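Local coordinates for variant surface glycoprotein MITat 1.13 (Trypanosoma brucei, PDB 6Z8H), which probably forms part of the protective coat on the parasite surface, which helps the trypanosome evade host immunity by switching among antigenically distinct variants, at residues 62-67 with 369-374; 66-71 with 361-366. All blocks are in the same frame, centred on the assembly; numbering follows the deposited sequence.

Contact 1 of 2, residues 62-67 with 369-374; sequences NSEAYS and PQWGDA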
ATOM      1  N   ASN A  62     -12.531  -3.200 -18.316  1.00 21.73           N
ATOM      2  CA  ASN A  62     -11.998  -3.334 -19.667  1.00 20.98           C
ATOM      3  C   ASN A  62     -11.662  -4.793 -19.989  1.00 21.40           C
ATOM      4  O   ASN A  62     -11.908  -5.255 -21.112  1.00 21.93           O
ATOM      5  CB  ASN A  62     -10.766  -2.447 -19.855  1.00 21.34           C
ATOM      6  CG  ASN A  62     -11.110  -0.974 -20.042  1.00 21.83           C
ATOM      7  OD1 ASN A  62     -12.198  -0.636 -20.501  1.00 22.85           O
ATOM      8  ND2 ASN A  62     -10.175  -0.082 -19.655  1.00 23.65           N
ATOM      9  N   SER A  63     -11.095  -5.542 -19.041  1.00 21.53           N
ATOM     10  CA  SER A  63     -10.847  -6.954 -19.297  1.00 22.28           C
ATOM     11  C   SER A  63     -12.144  -7.690 -19.575  1.00 23.04           C
ATOM     12  O   SER A  63     -12.211  -8.486 -20.529  1.00 24.09           O
ATOM     13  CB  SER A  63     -10.181  -7.593 -18.086  1.00 25.09           C
ATOM     14  OG  SER A  63      -8.864  -7.128 -17.922  1.00 25.97           O
ATOM     15  N   GLU A  64     -13.196  -7.413 -18.794  1.00 23.68           N
ATOM     16  CA  GLU A  64     -14.493  -8.045 -19.026  1.00 23.92           C
ATOM     17  C   GLU A  64     -15.070  -7.636 -20.381  1.00 24.44           C
ATOM     18  O   GLU A  64     -15.598  -8.473 -21.127  1.00 25.07           O
ATOM     19  CB  GLU A  64     -15.480  -7.655 -17.930  1.00 28.56           C
ATOM     20  CG  GLU A  64     -16.854  -8.266 -18.071  1.00 33.62           C
ATOM     21  CD  GLU A  64     -17.759  -7.980 -16.890  1.00 38.69           C
ATOM     22  OE1 GLU A  64     -17.503  -8.522 -15.795  1.00 41.35           O
ATOM     23  OE2 GLU A  64     -18.722  -7.197 -17.054  1.00 41.66           O
ATOM     24  N   ALA A  65     -14.960  -6.356 -20.730  1.00 23.04           N
ATOM     25  CA  ALA A  65     -15.516  -5.898 -21.992  1.00 23.48           C
ATOM     26  C   ALA A  65     -14.827  -6.581 -23.157  1.00 23.97           C
ATOM     27  O   ALA A  65     -15.486  -6.972 -24.129  1.00 23.06           O
ATOM     28  CB  ALA A  65     -15.376  -4.385 -22.112  1.00 24.32           C
ATOM     29  N   TYR A  66     -13.503  -6.697 -23.110  1.00 23.05           N
ATOM     30  CA  TYR A  66     -12.784  -7.307 -24.221  1.00 22.46           C
ATOM     31  C   TYR A  66     -13.154  -8.768 -24.356  1.00 22.23           C
ATOM     32  O   TYR A  66     -13.318  -9.268 -25.465  1.00 22.27           O
ATOM     33  CB  TYR A  66     -11.275  -7.158 -24.017  1.00 22.75           C
ATOM     34  CG  TYR A  66     -10.469  -7.710 -25.152  1.00 23.65           C
ATOM     35  CD1 TYR A  66     -10.472  -7.107 -26.393  1.00 25.73           C
ATOM     36  CD2 TYR A  66      -9.728  -8.857 -24.991  1.00 24.81           C
ATOM     37  CE1 TYR A  66      -9.750  -7.631 -27.448  1.00 26.31           C
ATOM     38  CE2 TYR A  66      -8.978  -9.380 -26.019  1.00 26.05           C
ATOM     39  CZ  TYR A  66      -9.009  -8.773 -27.259  1.00 26.47           C
ATOM     40  OH  TYR A  66      -8.263  -9.324 -28.272  1.00 28.41           O
ATOM     41  N   SER A  67     -13.254  -9.482 -23.244  1.00 22.28           N
ATOM     42  CA  SER A  67     -13.678 -10.871 -23.332  1.00 23.34           C
ATOM     43  C   SER A  67     -15.071 -11.000 -23.919  1.00 25.54           C
ATOM     44  O   SER A  67     -15.326 -11.910 -24.712  1.00 24.09           O
ATOM     45  CB  SER A  67     -13.590 -11.526 -21.963  1.00 26.41           C
ATOM     46  OG  SER A  67     -12.232 -11.719 -21.657  1.00 31.26           O
ATOM     47  N   PRO A 369     -14.946 -17.803 -17.019  1.00 21.38           N
ATOM     48  CA  PRO A 369     -14.908 -19.256 -17.266  1.00 21.76           C
ATOM     49  C   PRO A 369     -15.976 -19.723 -18.245  1.00 22.05           C
ATOM     50  O   PRO A 369     -15.717 -20.590 -19.085  1.00 21.89           O
ATOM     51  CB  PRO A 369     -15.029 -19.879 -15.856  1.00 21.43           C
ATOM     52  CG  PRO A 369     -14.611 -18.773 -14.906  1.00 22.50           C
ATOM     53  CD  PRO A 369     -15.081 -17.485 -15.588  1.00 22.08           C
ATOM     54  N   GLN A 370     -17.171 -19.148 -18.173  1.00 23.13           N
ATOM     55  CA  GLN A 370     -18.232 -19.528 -19.099  1.00 23.27           C
ATOM     56  C   GLN A 370     -17.975 -18.990 -20.505  1.00 22.49           C
ATOM     57  O   GLN A 370     -18.251 -19.680 -21.496  1.00 22.65           O
ATOM     58  CB  GLN A 370     -19.594 -19.081 -18.563  1.00 25.81           C
ATOM     59  CG  GLN A 370     -20.038 -19.894 -17.359  1.00 28.20           C
ATOM     60  CD  GLN A 370     -21.224 -19.306 -16.643  1.00 32.81           C
ATOM     61  OE1 GLN A 370     -21.179 -18.165 -16.169  1.00 35.50           O
ATOM     62  NE2 GLN A 370     -22.291 -20.083 -16.539  1.00 34.39           N
ATOM     63  N   TRP A 371     -17.424 -17.784 -20.629  1.00 22.39           N
ATOM     64  CA  TRP A 371     -17.116 -17.245 -21.952  1.00 22.13           C
ATOM     65  C   TRP A 371     -16.005 -18.043 -22.630  1.00 21.98           C
ATOM     66  O   TRP A 371     -16.091 -18.352 -23.825  1.00 23.07           O
ATOM     67  CB  TRP A 371     -16.719 -15.781 -21.821  1.00 22.90           C
ATOM     68  CG  TRP A 371     -17.818 -14.942 -21.250  1.00 24.53           C
ATOM     69  CD1 TRP A 371     -19.160 -15.181 -21.341  1.00 26.75           C
ATOM     70  CD2 TRP A 371     -17.678 -13.728 -20.503  1.00 26.41           C
ATOM     71  NE1 TRP A 371     -19.865 -14.182 -20.707  1.00 26.79           N
ATOM     72  CE2 TRP A 371     -18.977 -13.280 -20.180  1.00 26.13           C
ATOM     73  CE3 TRP A 371     -16.582 -12.987 -20.061  1.00 27.71           C
ATOM     74  CZ2 TRP A 371     -19.210 -12.123 -19.442  1.00 26.31           C
ATOM     75  CZ3 TRP A 371     -16.812 -11.840 -19.320  1.00 28.99           C
ATOM     76  CH2 TRP A 371     -18.120 -11.414 -19.021  1.00 27.68           C
ATOM     77  N   GLY A 372     -14.953 -18.382 -21.884  1.00 20.15           N
ATOM     78  CA  GLY A 372     -13.913 -19.238 -22.427  1.00 18.67           C
ATOM     79  C   GLY A 372     -14.429 -20.591 -22.869  1.00 19.58           C
ATOM     80  O   GLY A 372     -14.044 -21.089 -23.935  1.00 19.64           O
ATOM     81  N   ASP A 373     -15.247 -21.235 -22.023  1.00 22.13           N
ATOM     82  CA  ASP A 373     -15.866 -22.504 -22.394  1.00 22.00           C
ATOM     83  C   ASP A 373     -16.675 -22.338 -23.673  1.00 21.74           C
ATOM     84  O   ASP A 373     -16.629 -23.187 -24.573  1.00 22.27           O
ATOM     85  CB  ASP A 373     -16.779 -22.972 -21.257  1.00 23.42           C
ATOM     86  CG  ASP A 373     -17.175 -24.414 -21.362  1.00 26.09           C
ATOM     87  OD1 ASP A 373     -16.593 -25.141 -22.180  1.00 26.59           O
ATOM     88  OD2 ASP A 373     -18.046 -24.849 -20.582  1.00 30.86           O
ATOM     89  N   ALA A 374     -17.432 -21.243 -23.770  1.00 21.47           N
ATOM     90  CA  ALA A 374     -18.222 -21.008 -24.968  1.00 21.74           C
ATOM     91  C   ALA A 374     -17.331 -20.903 -26.198  1.00 22.86           C
ATOM     92  O   ALA A 374     -17.667 -21.427 -27.268  1.00 23.86           O
ATOM     93  CB  ALA A 374     -19.069 -19.750 -24.807  1.00 21.52           C
TER

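Contact 2 of 2, residues 66-71 with 361-366; sequences YSKLVT and TIDKLS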
ATOM      1  N   TYR A  66     -13.503  -6.697 -23.110  1.00 23.05           N
ATOM      2  CA  TYR A  66     -12.784  -7.307 -24.221  1.00 22.46           C
ATOM      3  C   TYR A  66     -13.154  -8.768 -24.356  1.00 22.23           C
ATOM      4  O   TYR A  66     -13.318  -9.268 -25.465  1.00 22.27           O
ATOM      5  CB  TYR A  66     -11.275  -7.158 -24.017  1.00 22.75           C
ATOM      6  CG  TYR A  66     -10.469  -7.710 -25.152  1.00 23.65           C
ATOM      7  CD1 TYR A  66     -10.472  -7.107 -26.393  1.00 25.73           C
ATOM      8  CD2 TYR A  66      -9.728  -8.857 -24.991  1.00 24.81           C
ATOM      9  CE1 TYR A  66      -9.750  -7.631 -27.448  1.00 26.31           C
ATOM     10  CE2 TYR A  66      -8.978  -9.380 -26.019  1.00 26.05           C
ATOM     11  CZ  TYR A  66      -9.009  -8.773 -27.259  1.00 26.47           C
ATOM     12  OH  TYR A  66      -8.263  -9.324 -28.272  1.00 28.41           O
ATOM     13  N   SER A  67     -13.254  -9.482 -23.244  1.00 22.28           N
ATOM     14  CA  SER A  67     -13.678 -10.871 -23.332  1.00 23.34           C
ATOM     15  C   SER A  67     -15.071 -11.000 -23.919  1.00 25.54           C
ATOM     16  O   SER A  67     -15.326 -11.910 -24.712  1.00 24.09           O
ATOM     17  CB  SER A  67     -13.590 -11.526 -21.963  1.00 26.41           C
ATOM     18  OG  SER A  67     -12.232 -11.719 -21.657  1.00 31.26           O
ATOM     19  N   LYS A  68     -15.948 -10.064 -23.549  1.00 24.34           N
ATOM     20  CA  LYS A  68     -17.352  -9.999 -24.028  1.00 26.98           C
ATOM     21  C   LYS A  68     -17.348  -9.791 -25.548  1.00 24.52           C
ATOM     22  O   LYS A  68     -18.194 -10.406 -26.224  1.00 23.62           O
ATOM     23  CB  LYS A  68     -18.107  -8.871 -23.317  1.00 27.15           C
ATOM     24  CG  LYS A  68     -18.817  -9.277 -22.032  1.00 28.81           C
ATOM     25  CD  LYS A  68     -20.050  -8.454 -21.730  1.00 31.49           C
ATOM     26  CE  LYS A  68     -20.024  -7.834 -20.349  1.00 36.24           C
ATOM     27  NZ  LYS A  68     -21.198  -6.959 -20.119  1.00 36.23           N
ATOM     28  N   LEU A  69     -16.430  -8.961 -26.058  1.00 22.34           N
ATOM     29  CA  LEU A  69     -16.333  -8.653 -27.487  1.00 21.89           C
ATOM     30  C   LEU A  69     -15.831  -9.869 -28.258  1.00 22.25           C
ATOM     31  O   LEU A  69     -16.354 -10.196 -29.323  1.00 23.69           O
ATOM     32  CB  LEU A  69     -15.402  -7.469 -27.740  1.00 22.66           C
ATOM     33  CG  LEU A  69     -15.908  -6.073 -27.370  1.00 24.06           C
ATOM     34  CD1 LEU A  69     -14.802  -5.061 -27.529  1.00 24.32           C
ATOM     35  CD2 LEU A  69     -17.077  -5.741 -28.281  1.00 25.05           C
ATOM     36  N   VAL A  70     -14.781 -10.533 -27.763  1.00 21.99           N
ATOM     37  CA  VAL A  70     -14.247 -11.686 -28.488  1.00 22.05           C
ATOM     38  C   VAL A  70     -15.294 -12.783 -28.566  1.00 21.74           C
ATOM     39  O   VAL A  70     -15.524 -13.384 -29.630  1.00 22.33           O
ATOM     40  CB  VAL A  70     -12.940 -12.179 -27.846  1.00 23.06           C
ATOM     41  CG1 VAL A  70     -12.489 -13.480 -28.483  1.00 24.06           C
ATOM     42  CG2 VAL A  70     -11.872 -11.128 -27.954  1.00 24.36           C
ATOM     43  N   THR A  71     -15.930 -13.077 -27.434  1.00 20.85           N
ATOM     44  CA  THR A  71     -16.920 -14.141 -27.390  1.00 22.46           C
ATOM     45  C   THR A  71     -18.090 -13.832 -28.308  1.00 23.16           C
ATOM     46  O   THR A  71     -18.519 -14.675 -29.096  1.00 23.45           O
ATOM     47  CB  THR A  71     -17.401 -14.334 -25.953  1.00 22.77           C
ATOM     48  OG1 THR A  71     -16.283 -14.560 -25.066  1.00 23.34           O
ATOM     49  CG2 THR A  71     -18.377 -15.482 -25.843  1.00 23.92           C
ATOM     50  N   THR A 361     -27.466 -16.366 -22.941  1.00 33.33           N
ATOM     51  CA  THR A 361     -26.833 -15.143 -23.405  1.00 32.48           C
ATOM     52  C   THR A 361     -25.533 -14.899 -22.652  1.00 29.97           C
ATOM     53  O   THR A 361     -25.324 -15.400 -21.548  1.00 29.47           O
ATOM     54  CB  THR A 361     -27.755 -13.942 -23.211  1.00 34.17           C
ATOM     55  OG1 THR A 361     -27.809 -13.609 -21.816  1.00 34.74           O
ATOM     56  CG2 THR A 361     -29.151 -14.247 -23.728  1.00 35.12           C
ATOM     57  N   ILE A 362     -24.657 -14.109 -23.279  1.00 28.60           N
ATOM     58  CA  ILE A 362     -23.420 -13.666 -22.641  1.00 28.16           C
ATOM     59  C   ILE A 362     -23.720 -13.023 -21.296  1.00 28.98           C
ATOM     60  O   ILE A 362     -23.027 -13.274 -20.301  1.00 28.84           O
ATOM     61  CB  ILE A 362     -22.662 -12.705 -23.581  1.00 27.67           C
ATOM     62  CG1 ILE A 362     -21.994 -13.505 -24.717  1.00 28.59           C
ATOM     63  CG2 ILE A 362     -21.658 -11.869 -22.803  1.00 29.09           C
ATOM     64  CD1 ILE A 362     -21.298 -12.639 -25.731  1.00 28.87           C
ATOM     65  N   ASP A 363     -24.749 -12.175 -21.245  1.00 31.21           N
ATOM     66  CA  ASP A 363     -25.034 -11.455 -20.009  1.00 33.07           C
ATOM     67  C   ASP A 363     -25.561 -12.373 -18.911  1.00 33.66           C
ATOM     68  O   ASP A 363     -25.356 -12.086 -17.729  1.00 35.16           O
ATOM     69  CB  ASP A 363     -26.006 -10.312 -20.280  1.00 35.63           C
ATOM     70  CG  ASP A 363     -25.301  -9.055 -20.775  1.00 37.77           C
ATOM     71  OD1 ASP A 363     -24.048  -9.049 -20.835  1.00 37.73           O
ATOM     72  OD2 ASP A 363     -25.993  -8.076 -21.101  1.00 38.47           O
ATOM     73  N   LYS A 364     -26.215 -13.484 -19.261  1.00 33.83           N
ATOM     74  CA  LYS A 364     -26.637 -14.435 -18.235  1.00 35.74           C
ATOM     75  C   LYS A 364     -25.472 -15.318 -17.792  1.00 34.41           C
ATOM     76  O   LYS A 364     -25.303 -15.585 -16.596  1.00 36.80           O
ATOM     77  CB  LYS A 364     -27.814 -15.270 -18.747  1.00 38.21           C
ATOM     78  CG  LYS A 364     -29.102 -14.470 -18.919  1.00 41.48           C
ATOM     79  CD  LYS A 364     -30.158 -14.856 -17.890  1.00 44.11           C
ATOM     80  CE  LYS A 364     -31.143 -13.724 -17.636  1.00 45.37           C
ATOM     81  NZ  LYS A 364     -31.367 -13.520 -16.173  1.00 46.22           N
ATOM     82  N   LEU A 365     -24.640 -15.743 -18.738  1.00 32.50           N
ATOM     83  CA  LEU A 365     -23.430 -16.517 -18.453  1.00 31.83           C
ATOM     84  C   LEU A 365     -22.261 -15.556 -18.237  1.00 32.90           C
ATOM     85  O   LEU A 365     -21.242 -15.577 -18.928  1.00 34.60           O
ATOM     86  CB  LEU A 365     -23.155 -17.471 -19.609  1.00 31.16           C
ATOM     87  CG  LEU A 365     -24.327 -18.371 -19.974  1.00 30.94           C
ATOM     88  CD1 LEU A 365     -24.025 -19.198 -21.210  1.00 31.06           C
ATOM     89  CD2 LEU A 365     -24.725 -19.250 -18.810  1.00 32.74           C
ATOM     90  N   SER A 366     -22.439 -14.698 -17.240  1.00 31.86           N
ATOM     91  CA  SER A 366     -21.645 -13.490 -17.076  1.00 32.45           C
ATOM     92  C   SER A 366     -20.322 -13.706 -16.352  1.00 30.14           C
ATOM     93  O   SER A 366     -20.004 -12.991 -15.400  1.00 32.84           O
ATOM     94  CB  SER A 366     -22.493 -12.477 -16.304  1.00 36.30           C
ATOM     95  OG  SER A 366     -21.990 -11.165 -16.431  1.00 41.35           O
TER

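Contact 1 of 2, residues 62-67 with 369-374
Glu64 meets Trp371 through its aliphatic part. Its CG lies at the edge of the indole, near the ring plane, 3.5 Å from CH2 of Trp371. The CG of Glu64 stands anti to the backbone N (chi1 -180°), and the chain runs on extended past the benzo ring. The carboxylate plane is turned 79° from the indole, and the Glu64 CD stays 4.1 Å from Trp371 CH2. No hydrogen bond joins the two segments. The two helices are 34-75, first arm of the long helical hairpin of A-type variant surface glycoproteins, and 368-383, the last helix modelled. Trp371 bridges them from the shorter helix, and its NE1 makes a weak hydrogen bond to Ile362 O. One turn on from Glu64, Ser67 points its CB at the same ring. It approaches obliquely, 3.8 Å from Trp371 CE3. The Ser67 hydroxyl is anti to its own carbonyl carbon (chi1 -72°), which turns it back along the helix. There OG gives a weak hydrogen bond to Ser63 O, at 3.4 Å. The CA atoms of Ser67 and Trp371 are 7.4 Å apart.

Contact 2 of 2, residues 66-71 with 361-366
Lys68 lays the aliphatic part of its side chain over the methyl branch of Ile362. Both CG and CD of Lys68 come to 3.9 Å from Ile362 CG2. The bend of the lysine chain at chi3 (-126°) turns its ammonium group toward Glu64 rather than straight at Asp363. From there NZ still reaches Asp363 OD1 at 3.6 Å, a long salt bridge in which the two side chains meet at about a right angle. Asp363 OD1 is buried by this contact and has no hydrogen-bond partner in the model. The ammonium group also has a long, weak ion pair with Glu64 OE2, so it lies between two carboxylates that may share its charge.

The other branch of Ile362 reaches in toward the helix between Lys68 and Thr71. Its CD1 lies 3.9 Å from Lys68 O and 4.1 Å from Thr71 CG2. The Thr71 and Ile362 side chains run antiparallel and meet near their methyl ends. Thr71 has CG2 anti to its backbone N and OG1 anti to its carbonyl carbon (chi1 -54°). The methyl thus serves the contact while the hydroxyl bonds back to Ser67 O at 2.8 Å. Ser67 O also accepts from Thr71 N, and the two donors arrive from opposite faces of its plane. Ile349 of strand 348-351 touches both Thr71 and Ile362.

Within the loop, Thr361 OG1 accepts from Lys364 N at 3.0 Å. The backbone bond from Leu365 N to Thr361 O closes the same turn. Residues 361-366 thus form a compact connection from the hairpin strand 358-361 to helix 368-383, combining an ST motif at Thr361 with an inverse gamma turn centred on Leu365.

Both contacts use the same long helix, 34-75, and overlap on it at Tyr66 and Ser67. Their centres are about 5 Å apart, and both are partly buried. Contact 1 sets helix against helix through one aromatic ring and carbon atoms. Contact 2 sets helix against loop and adds a long ion pair to its aliphatic packing. Trp371 joins the two: its ring also touches Lys68, and its CB lies against the Thr71 hydroxyl. The second subunit lies close to both: Tyr66 packs on its Gly372, and Val70 on its own counterpart there. Both contacts therefore sit beside the dimer interface, with their centres about 30 and 33 Å from the centre of the chain.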